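Local coordinates for uncharacterized hypothetical protein (Bacteroides uniformis, PDB 4EIU) that is of unknown function but belongs to the DUF3823 family, whose N-terminal domain is probably related to transthyretin-like proteins, at residues V136-G139 with V140-V144; V175-R178 with A179-E182. All coordinates share one frame; numbering follows the deposited sequence.

Interaction 1 (V136-G139 with V140-V144)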
loop_
_atom_site.group_PDB
_atom_site.type_symbol
_atom_site.label_atom_id
_atom_site.label_comp_id
_atom_site.label_asym_id
_atom_site.label_seq_id
_atom_site.Cartn_x
_atom_site.Cartn_y
_atom_site.Cartn_z
ATOM N N VAL A 136 13.098 4.782 -5.327
ATOM C CA VAL A 136 12.581 3.605 -4.621
ATOM C C VAL A 136 13.645 2.984 -3.712
ATOM O O VAL A 136 14.783 2.712 -4.132
ATOM C CB VAL A 136 12.036 2.549 -5.602
ATOM C CG1 VAL A 136 11.495 1.318 -4.848
ATOM C CG2 VAL A 136 10.964 3.174 -6.494
ATOM N N THR A 137 13.277 2.750 -2.460
ATOM C CA THR A 137 14.158 2.037 -1.508
ATOM C C THR A 137 13.395 0.953 -0.769
ATOM O O THR A 137 12.165 0.973 -0.708
ATOM C CB THR A 137 14.801 3.004 -0.471
ATOM O OG1 THR A 137 13.780 3.816 0.107
ATOM C CG2 THR A 137 15.883 3.926 -1.110
ATOM N N ARG A 138 14.118 -0.006 -0.199
ATOM C CA ARG A 138 13.502 -1.033 0.652
ATOM C C ARG A 138 12.867 -0.421 1.899
ATOM O O ARG A 138 13.480 0.403 2.559
ATOM C CB ARG A 138 14.548 -2.058 1.071
ATOM C CG ARG A 138 15.138 -2.870 -0.060
ATOM C CD ARG A 138 14.101 -3.770 -0.719
ATOM N NE ARG A 138 14.689 -4.557 -1.801
ATOM C CZ ARG A 138 13.977 -5.330 -2.620
ATOM N NH1 ARG A 138 12.690 -5.452 -2.446
ATOM N NH2 ARG A 138 14.549 -6.014 -3.604
ATOM N N GLY A 139 11.644 -0.807 2.222
ATOM C CA GLY A 139 10.986 -0.272 3.409
ATOM C C GLY A 139 11.339 -1.094 4.648
ATOM O O GLY A 139 11.144 -0.639 5.782
ATOM N N VAL A 140 11.796 -2.326 4.420
ATOM C CA VAL A 140 12.189 -3.270 5.460
ATOM C C VAL A 140 13.375 -4.031 4.879
ATOM O O VAL A 140 13.432 -4.249 3.656
ATOM C CB VAL A 140 11.060 -4.247 5.773
ATOM C CG1 VAL A 140 10.622 -5.026 4.528
ATOM C CG2 VAL A 140 11.473 -5.188 6.889
ATOM N N SER A 141 14.332 -4.407 5.718
ATOM C CA SER A 141 15.516 -5.104 5.219
ATOM C C SER A 141 15.126 -6.445 4.611
ATOM O O SER A 141 14.193 -7.164 5.087
ATOM C CB SER A 141 16.551 -5.326 6.318
ATOM O OG SER A 141 16.077 -6.302 7.213
ATOM N N ASP A 142 15.823 -6.783 3.535
ATOM C CA ASP A 142 15.686 -8.105 2.906
ATOM C C ASP A 142 15.848 -9.259 3.943
ATOM O O ASP A 142 15.144 -10.262 3.837
ATOM C CB ASP A 142 16.717 -8.263 1.764
ATOM C CG ASP A 142 16.410 -7.356 0.555
ATOM O OD1 ASP A 142 15.402 -6.598 0.563
ATOM O OD2 ASP A 142 17.165 -7.415 -0.437
ATOM N N GLU A 143 16.705 -9.061 4.964
ATOM C CA GLU A 143 16.984 -10.087 6.008
ATOM C C GLU A 143 15.739 -10.336 6.822
ATOM O O GLU A 143 15.382 -11.481 7.032
ATOM C CB GLU A 143 18.123 -9.659 6.946
ATOM N N VAL A 144 15.084 -9.248 7.262
ATOM C CA VAL A 144 13.809 -9.336 8.015
ATOM C C VAL A 144 12.697 -9.918 7.157
ATOM O O VAL A 144 11.924 -10.746 7.628
ATOM C CB VAL A 144 13.431 -7.976 8.661
ATOM C CG1 VAL A 144 12.020 -8.015 9.223
ATOM C CG2 VAL A 144 14.509 -7.584 9.745
HETATM O O HOH W 1 17.486 -5.284 -1.895
#

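Interaction 2 (V175-R178 with A179-E182)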
loop_
_atom_site.group_PDB
_atom_site.type_symbol
_atom_site.label_atom_id
_atom_site.label_comp_id
_atom_site.label_asym_id
_atom_site.label_seq_id
_atom_site.Cartn_x
_atom_site.Cartn_y
_atom_site.Cartn_z
ATOM N N VAL A 175 -5.406 10.858 -6.863
ATOM C CA VAL A 175 -4.523 10.138 -7.799
ATOM C C VAL A 175 -3.890 8.886 -7.150
ATOM O O VAL A 175 -3.340 8.923 -6.039
ATOM C CB VAL A 175 -3.427 11.069 -8.387
ATOM C CG1 VAL A 175 -2.629 11.770 -7.288
ATOM C CG2 VAL A 175 -2.506 10.314 -9.351
ATOM N N GLY A 176 -4.020 7.785 -7.879
ATOM C CA GLY A 176 -3.435 6.506 -7.540
ATOM C C GLY A 176 -3.994 5.509 -8.524
ATOM O O GLY A 176 -4.587 5.894 -9.543
ATOM N N TYR A 177 -3.837 4.225 -8.232
ATOM C CA TYR A 177 -4.337 3.233 -9.176
ATOM C C TYR A 177 -5.816 3.416 -9.526
ATOM O O TYR A 177 -6.174 3.427 -10.694
ATOM C CB TYR A 177 -4.123 1.846 -8.632
ATOM C CG TYR A 177 -4.538 0.795 -9.584
ATOM C CD1 TYR A 177 -3.853 0.623 -10.799
ATOM C CD2 TYR A 177 -5.621 -0.034 -9.303
ATOM C CE1 TYR A 177 -4.222 -0.373 -11.681
ATOM C CE2 TYR A 177 -6.016 -1.017 -10.202
ATOM C CZ TYR A 177 -5.285 -1.188 -11.370
ATOM O OH TYR A 177 -5.645 -2.163 -12.226
ATOM N N ARG A 178 -6.677 3.548 -8.521
ATOM C CA ARG A 178 -8.106 3.602 -8.791
ATOM C C ARG A 178 -8.498 4.799 -9.698
ATOM O O ARG A 178 -9.303 4.651 -10.630
ATOM C CB ARG A 178 -8.872 3.598 -7.470
ATOM C CG ARG A 178 -10.371 3.441 -7.623
ATOM C CD ARG A 178 -11.057 3.329 -6.271
ATOM N NE ARG A 178 -12.497 3.543 -6.417
ATOM C CZ ARG A 178 -13.377 3.584 -5.412
ATOM N NH1 ARG A 178 -13.000 3.431 -4.137
ATOM N NH2 ARG A 178 -14.660 3.787 -5.683
ATOM N N ALA A 179 -7.892 5.957 -9.452
ATOM C CA ALA A 179 -8.228 7.194 -10.129
ATOM C C ALA A 179 -7.300 7.490 -11.320
ATOM O O ALA A 179 -7.345 8.567 -11.885
ATOM C CB ALA A 179 -8.220 8.355 -9.121
ATOM N N ARG A 180 -6.488 6.522 -11.733
ATOM C CA ARG A 180 -5.490 6.770 -12.733
ATOM C C ARG A 180 -6.200 7.255 -13.993
ATOM O O ARG A 180 -7.294 6.784 -14.288
ATOM C CB ARG A 180 -4.703 5.510 -13.048
ATOM C CG ARG A 180 -5.518 4.363 -13.647
ATOM C CD ARG A 180 -4.731 3.063 -13.650
ATOM N NE ARG A 180 -5.462 1.980 -14.298
ATOM C CZ ARG A 180 -6.505 1.325 -13.782
ATOM N NH1 ARG A 180 -6.999 1.613 -12.578
ATOM N NH2 ARG A 180 -7.074 0.353 -14.492
ATOM N N ASP A 181 -5.591 8.218 -14.674
ATOM C CA ASP A 181 -5.973 8.563 -16.057
ATOM C C ASP A 181 -5.009 7.817 -16.992
ATOM O O ASP A 181 -3.784 8.074 -17.027
ATOM C CB ASP A 181 -5.927 10.073 -16.285
ATOM C CG ASP A 181 -6.746 10.498 -17.497
ATOM O OD1 ASP A 181 -6.564 9.887 -18.585
ATOM O OD2 ASP A 181 -7.563 11.435 -17.359
ATOM N N GLU A 182 -5.583 6.876 -17.736
ATOM C CA GLU A 182 -4.816 6.041 -18.669
ATOM C C GLU A 182 -4.297 6.752 -19.921
ATOM O O GLU A 182 -3.507 6.176 -20.670
ATOM C CB GLU A 182 -5.648 4.830 -19.069
ATOM C CG GLU A 182 -5.987 3.937 -17.876
ATOM C CD GLU A 182 -5.854 2.467 -18.183
ATOM O OE1 GLU A 182 -6.131 2.070 -19.326
ATOM O OE2 GLU A 182 -5.465 1.701 -17.270
#

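Interaction 1 (V136-G139 with V140-V144)
R138, the last residue of strand 129-138, reaches along the turn to D142, the first residue of helix 142-149. Its CB lies 3.6 Å from the carbonyl O of V140, where the chain bends after G139. With CG set anti to the carbonyl carbon (chi1 -64°) and the chain bent at chi2, the side chain passes across the D142 carboxylate at about a right angle, sliding by a single oxygen, OD1. CD of R138 approaches D142 OD1 to 3.4 Å. NE of R138 comes closer still, 3.2 Å from D142 OD1, while CG before it and CZ beyond it flank the same oxygen at slightly longer range. OD1 therefore sits over one face of the guanidinium group, well out of its plane, and the planes of guanidinium and carboxylate stand 76° apart. This salt bridge works by charge alone, since no N-H is aimed at the oxygen. The directed N-H of NE goes instead to a water, 2.9 Å from R138 NE, which donates in turn to the other carboxylate oxygen, D142 OD2. One acidic group is thus engaged twice, directly over the face and through the water.

The motif is a strand-to-helix connection with a capped helix start. S141 takes the N-cap position, and its OG accepts from V144 N at 3.1 Å in a nearly straight bond (164°). Placed at the first turn, the D142 carboxylate would also be expected to suit the positive end of the helix dipole. At the tip of R138, NH2 forms a salt bridge with E196 and NH1 donates to the backbone O of L160, so the arginine ties the turn to two other loops. Its side chain also packs on L115, V162 and I225, residues of three neighbouring strands.

Interaction 2 (V175-R178 with A179-E182)
The Y177 ring and the R180 guanidinium lie flat on each other, with planes at 3° and centres 4.0 Å apart. NH1 of R180 stands 3.4 Å above the ring, over its centre, whereas CE1 of Y177 falls toward the rim of the guanidinium face; the stack is offset, and CZ of R180 makes a cation-pi contact with the ring. At the edge of the guanidinium, in its plane, is the carbonyl O of Y177 itself, which accepts from R180 NH1 at 2.7 Å. Together with the stack and the NE bond to E182, this should limit guanidinium rotation.

The same oxygen also takes the backbone N of R180 at 3.3 Å, closing a type I beta turn from Y177 to R180. The two donors approach Y177 O from opposite faces of its carbonyl plane. Chi1 of R180, 63°, places CG between the backbone N and carbonyl carbon, and the extended chain then runs beside the tyrosine in the same direction. Within a salt bridge, NE donates to the anti side of E182 OE2 at 3.0 Å, the oxygen tilted from the guanidinium plane.

The turn belongs to the long loop between strands 162-170 and 186-189. Y177 and R180 both pack on F168 of strand 162-170, Y177 also meets the ring of W238, and its backbone N donates to the OH of Y240 on strand 239-247.

In the fold
The turn at 136-144 comes first in the chain and that at 175-182 follows; they flank the middle of the molecule, their centres 26 Å apart and nearest atoms about 15 Å apart. Strand 162-170 relates them within the fold: R138 packs on V162, and Y177 and R180 on F168. In both an arginine guanidinium offers a face to a residue three or four positions away: to the D142 carboxylate oxygen ahead of R138, and to the Y177 ring behind R180. With no function assigned, neither contact can be tied to an active site. PEG, probably from crystallisation, is found about 4 Å from the R138 side chain and, separately, from that of R178.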